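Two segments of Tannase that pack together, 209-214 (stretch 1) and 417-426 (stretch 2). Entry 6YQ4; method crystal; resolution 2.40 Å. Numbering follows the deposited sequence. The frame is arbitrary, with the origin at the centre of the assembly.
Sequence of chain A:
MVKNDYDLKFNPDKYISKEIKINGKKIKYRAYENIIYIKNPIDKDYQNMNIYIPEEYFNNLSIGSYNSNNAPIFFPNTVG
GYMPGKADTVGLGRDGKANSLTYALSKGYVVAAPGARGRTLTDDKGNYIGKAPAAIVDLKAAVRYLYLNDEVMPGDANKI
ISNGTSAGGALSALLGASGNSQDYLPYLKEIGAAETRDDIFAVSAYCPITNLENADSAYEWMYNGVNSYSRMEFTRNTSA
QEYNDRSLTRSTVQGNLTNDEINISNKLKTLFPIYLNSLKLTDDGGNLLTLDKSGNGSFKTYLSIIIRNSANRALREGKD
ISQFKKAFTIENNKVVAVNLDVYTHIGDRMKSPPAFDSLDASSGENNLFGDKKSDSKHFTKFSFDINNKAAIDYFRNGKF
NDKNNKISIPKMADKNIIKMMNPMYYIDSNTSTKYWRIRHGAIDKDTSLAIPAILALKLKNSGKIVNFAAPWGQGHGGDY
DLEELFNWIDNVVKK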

# COMPACT_ATOMS: atom_id res chain seq x y z
N ILE A 209 3.19 2.26 -1.10
CA ILE A 209 4.46 2.90 -0.77
C ILE A 209 5.30 1.88 -0.02
O ILE A 209 5.34 1.91 1.21
CB ILE A 209 4.25 4.19 0.07
CG1 ILE A 209 3.26 5.16 -0.60
CG2 ILE A 209 5.56 4.92 0.37
CD1 ILE A 209 3.63 5.59 -1.97
N THR A 210 5.95 0.95 -0.76
CA THR A 210 6.82 -0.10 -0.20
C THR A 210 8.25 -0.01 -0.70
O THR A 210 8.64 0.94 -1.39
CB THR A 210 6.40 -1.54 -0.57
OG1 THR A 210 5.87 -1.61 -1.91
CG2 THR A 210 5.54 -2.17 0.45
N ASN A 211 9.01 -1.08 -0.39
CA ASN A 211 10.42 -1.17 -0.75
C ASN A 211 11.17 0.10 -0.32
O ASN A 211 11.99 0.63 -1.08
CB ASN A 211 10.57 -1.41 -2.23
CG ASN A 211 11.80 -2.19 -2.59
OD1 ASN A 211 12.71 -2.34 -1.77
ND2 ASN A 211 11.83 -2.74 -3.83
N LEU A 212 10.88 0.57 0.91
CA LEU A 212 11.24 1.94 1.29
C LEU A 212 12.74 2.20 1.15
O LEU A 212 13.15 3.23 0.60
CB LEU A 212 10.78 2.23 2.73
CG LEU A 212 9.27 2.27 2.76
CD1 LEU A 212 8.77 2.47 4.17
CD2 LEU A 212 8.79 3.35 1.82
N GLU A 213 13.57 1.28 1.63
CA GLU A 213 15.01 1.49 1.54
C GLU A 213 15.53 1.50 0.09
O GLU A 213 16.64 1.99 -0.13
CB GLU A 213 15.74 0.40 2.36
CG GLU A 213 15.62 -1.03 1.84
CD GLU A 213 14.39 -1.73 2.39
OE1 GLU A 213 13.43 -1.00 2.72
OE2 GLU A 213 14.37 -2.99 2.46
N ASN A 214 14.77 1.00 -0.90
CA ASN A 214 15.19 1.14 -2.29
C ASN A 214 14.40 2.18 -3.07
O ASN A 214 14.69 2.40 -4.26
CB ASN A 214 15.13 -0.20 -3.04
CG ASN A 214 16.06 -1.24 -2.46
OD1 ASN A 214 17.28 -1.08 -2.51
ND2 ASN A 214 15.50 -2.30 -1.87
N ILE A 417 13.78 -4.89 11.36
CA ILE A 417 12.54 -4.14 11.25
C ILE A 417 12.39 -3.52 9.87
O ILE A 417 11.29 -3.45 9.33
CB ILE A 417 12.49 -3.08 12.38
CG1 ILE A 417 12.45 -3.79 13.74
CG2 ILE A 417 11.28 -2.19 12.21
CD1 ILE A 417 12.27 -2.88 14.92
N ILE A 418 13.49 -3.07 9.27
CA ILE A 418 13.43 -2.70 7.86
C ILE A 418 12.93 -3.89 7.04
O ILE A 418 12.06 -3.73 6.16
CB ILE A 418 14.80 -2.21 7.38
CG1 ILE A 418 15.25 -1.02 8.23
CG2 ILE A 418 14.74 -1.82 5.92
CD1 ILE A 418 16.58 -0.40 7.81
N LYS A 419 13.43 -5.09 7.34
CA LYS A 419 13.00 -6.29 6.62
C LYS A 419 11.50 -6.53 6.78
O LYS A 419 10.78 -6.72 5.79
CB LYS A 419 13.77 -7.51 7.11
CG LYS A 419 13.35 -8.75 6.37
CD LYS A 419 13.79 -10.05 7.07
CE LYS A 419 12.96 -11.24 6.55
NZ LYS A 419 13.51 -12.54 6.93
N MET A 420 11.02 -6.50 8.03
CA MET A 420 9.62 -6.83 8.31
C MET A 420 8.63 -5.89 7.64
O MET A 420 7.43 -6.21 7.62
CB MET A 420 9.36 -6.82 9.80
CG MET A 420 9.76 -8.12 10.49
SD MET A 420 9.35 -8.04 12.26
CE MET A 420 10.89 -7.40 12.85
N MET A 421 9.07 -4.74 7.13
CA MET A 421 8.17 -3.81 6.45
C MET A 421 8.20 -3.97 4.95
O MET A 421 7.45 -3.26 4.26
CB MET A 421 8.49 -2.34 6.80
CG MET A 421 8.35 -1.98 8.27
SD MET A 421 6.72 -2.38 8.90
CE MET A 421 5.61 -1.59 7.68
N ASN A 422 9.05 -4.86 4.42
CA ASN A 422 9.28 -4.93 2.97
C ASN A 422 8.84 -6.26 2.37
O ASN A 422 9.52 -7.29 2.57
CB ASN A 422 10.75 -4.68 2.66
CG ASN A 422 10.99 -4.54 1.17
OD1 ASN A 422 10.06 -4.61 0.37
ND2 ASN A 422 12.24 -4.32 0.78
N PRO A 423 7.75 -6.30 1.61
CA PRO A 423 7.30 -7.57 1.01
C PRO A 423 8.36 -8.25 0.15
O PRO A 423 8.31 -9.48 -0.00
CB PRO A 423 6.10 -7.16 0.15
CG PRO A 423 5.69 -5.90 0.58
CD PRO A 423 6.86 -5.19 1.25
N MET A 424 9.33 -7.50 -0.39
CA MET A 424 10.36 -8.09 -1.25
C MET A 424 11.09 -9.25 -0.57
O MET A 424 11.39 -10.26 -1.22
CB MET A 424 11.35 -7.03 -1.70
CG MET A 424 10.74 -5.97 -2.57
SD MET A 424 9.97 -6.63 -4.06
CE MET A 424 11.45 -7.11 -4.93
N TYR A 425 11.40 -9.13 0.72
CA TYR A 425 12.16 -10.20 1.35
C TYR A 425 11.31 -11.42 1.68
O TYR A 425 11.83 -12.39 2.23
CB TYR A 425 12.84 -9.71 2.64
CG TYR A 425 13.67 -8.47 2.46
CD1 TYR A 425 14.88 -8.52 1.78
CD2 TYR A 425 13.24 -7.25 2.95
CE1 TYR A 425 15.65 -7.37 1.61
CE2 TYR A 425 13.99 -6.10 2.78
CZ TYR A 425 15.19 -6.17 2.11
OH TYR A 425 15.93 -5.03 1.95
N TYR A 426 10.02 -11.40 1.38
CA TYR A 426 9.14 -12.50 1.77
C TYR A 426 8.49 -13.22 0.59
O TYR A 426 7.94 -14.30 0.78
CB TYR A 426 8.03 -12.00 2.72
CG TYR A 426 8.53 -11.49 4.07
CD1 TYR A 426 8.73 -12.37 5.14
CD2 TYR A 426 8.80 -10.15 4.27
CE1 TYR A 426 9.18 -11.91 6.37
CE2 TYR A 426 9.26 -9.68 5.49
CZ TYR A 426 9.45 -10.56 6.53
OH TYR A 426 9.89 -10.07 7.73
O HOH W 1 11.53 -1.60 4.35

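A carboxylate placed at the boundary between two distant chain segments can organise a whole contact, because its two oxygens can each accept more than one hydrogen bond. The contact between residues 209-214 and 417-426 of tannase, whose touching residues are at least 205 positions apart in sequence, is a compact example. Its centre is Glu213, whose CA-to-CB bond points toward the other stretch and which has more area covered by it than any other residue here.

The shortest direct hydrogen bond between the stretches runs from Tyr425 OH to Glu213 OE2, at 2.6 Å. The phenol is the donor, and the carboxylate oxygen lies at the edge of the ring, near its plane, where a hydroxyl hydrogen can be directed at it without twisting far out of conjugation with the ring. The CA-to-CB bond of Tyr425 points sideways, so it is the length of the side chain that carries the hydroxyl to its partner. The same oxygen accepts a second hydrogen bond, from Asn422 ND2 to Glu213 OE2 at 3.0 Å, with an angle of 145° at the hydrogen.

The other carboxylate oxygen is served by solvent. A water donates to Glu213 OE1 at 2.6 Å and also to Ile418 O at 2.8 Å, spending both its hydrogens in a bridge between the stretches. It thereby links the carboxylate to a backbone carbonyl, two acceptors that could not hydrogen-bond to each other directly.

Asn422 extends the network toward Asn211, the residue whose CA lies nearest its own across the contact, at 5.4 Å from CA to CA. Its amide nitrogen donates to both partners: besides the bond to Glu213, Asn422 ND2 reaches Asn211 OD1 at 3.3 Å, a longer bond with a more bent angle of 137°. Asn211 OD1 is also the acceptor for Asn214 ND2 at 2.8 Å, and the nearly straight angle of 173° marks this as the better aligned of the two. On the other side of the Asn422 amide, OD1 accepts from the backbone Met424 N at 3.1 Å. The bond helps fix the amide orientation, placing the oxygen toward its own stretch and the nitrogen toward stretch 1, while Asn422 O accepts from Tyr425 N at 3.2 Å in the turn that brings the tyrosine into place.

Around this polar centre the packing is modest, in keeping with a total buried surface of 351 Å². The aliphatic branch of Ile418 lies against the carboxylate, with Ile418 CG2 3.5 Å from Glu213 CD. Farther along, the methyl of Thr210 meets the proline ring, Thr210 CG2 to Pro423 CD being 3.4 Å, and Met424 CG lies 3.6 Å from Asn211 ND2, a nitrogen whose hydrogen-bonding need is met elsewhere in the structure. The general lesson is that a small interface can be specific when a few side chains share donors and acceptors, with nonpolar contacts filling the space beside them.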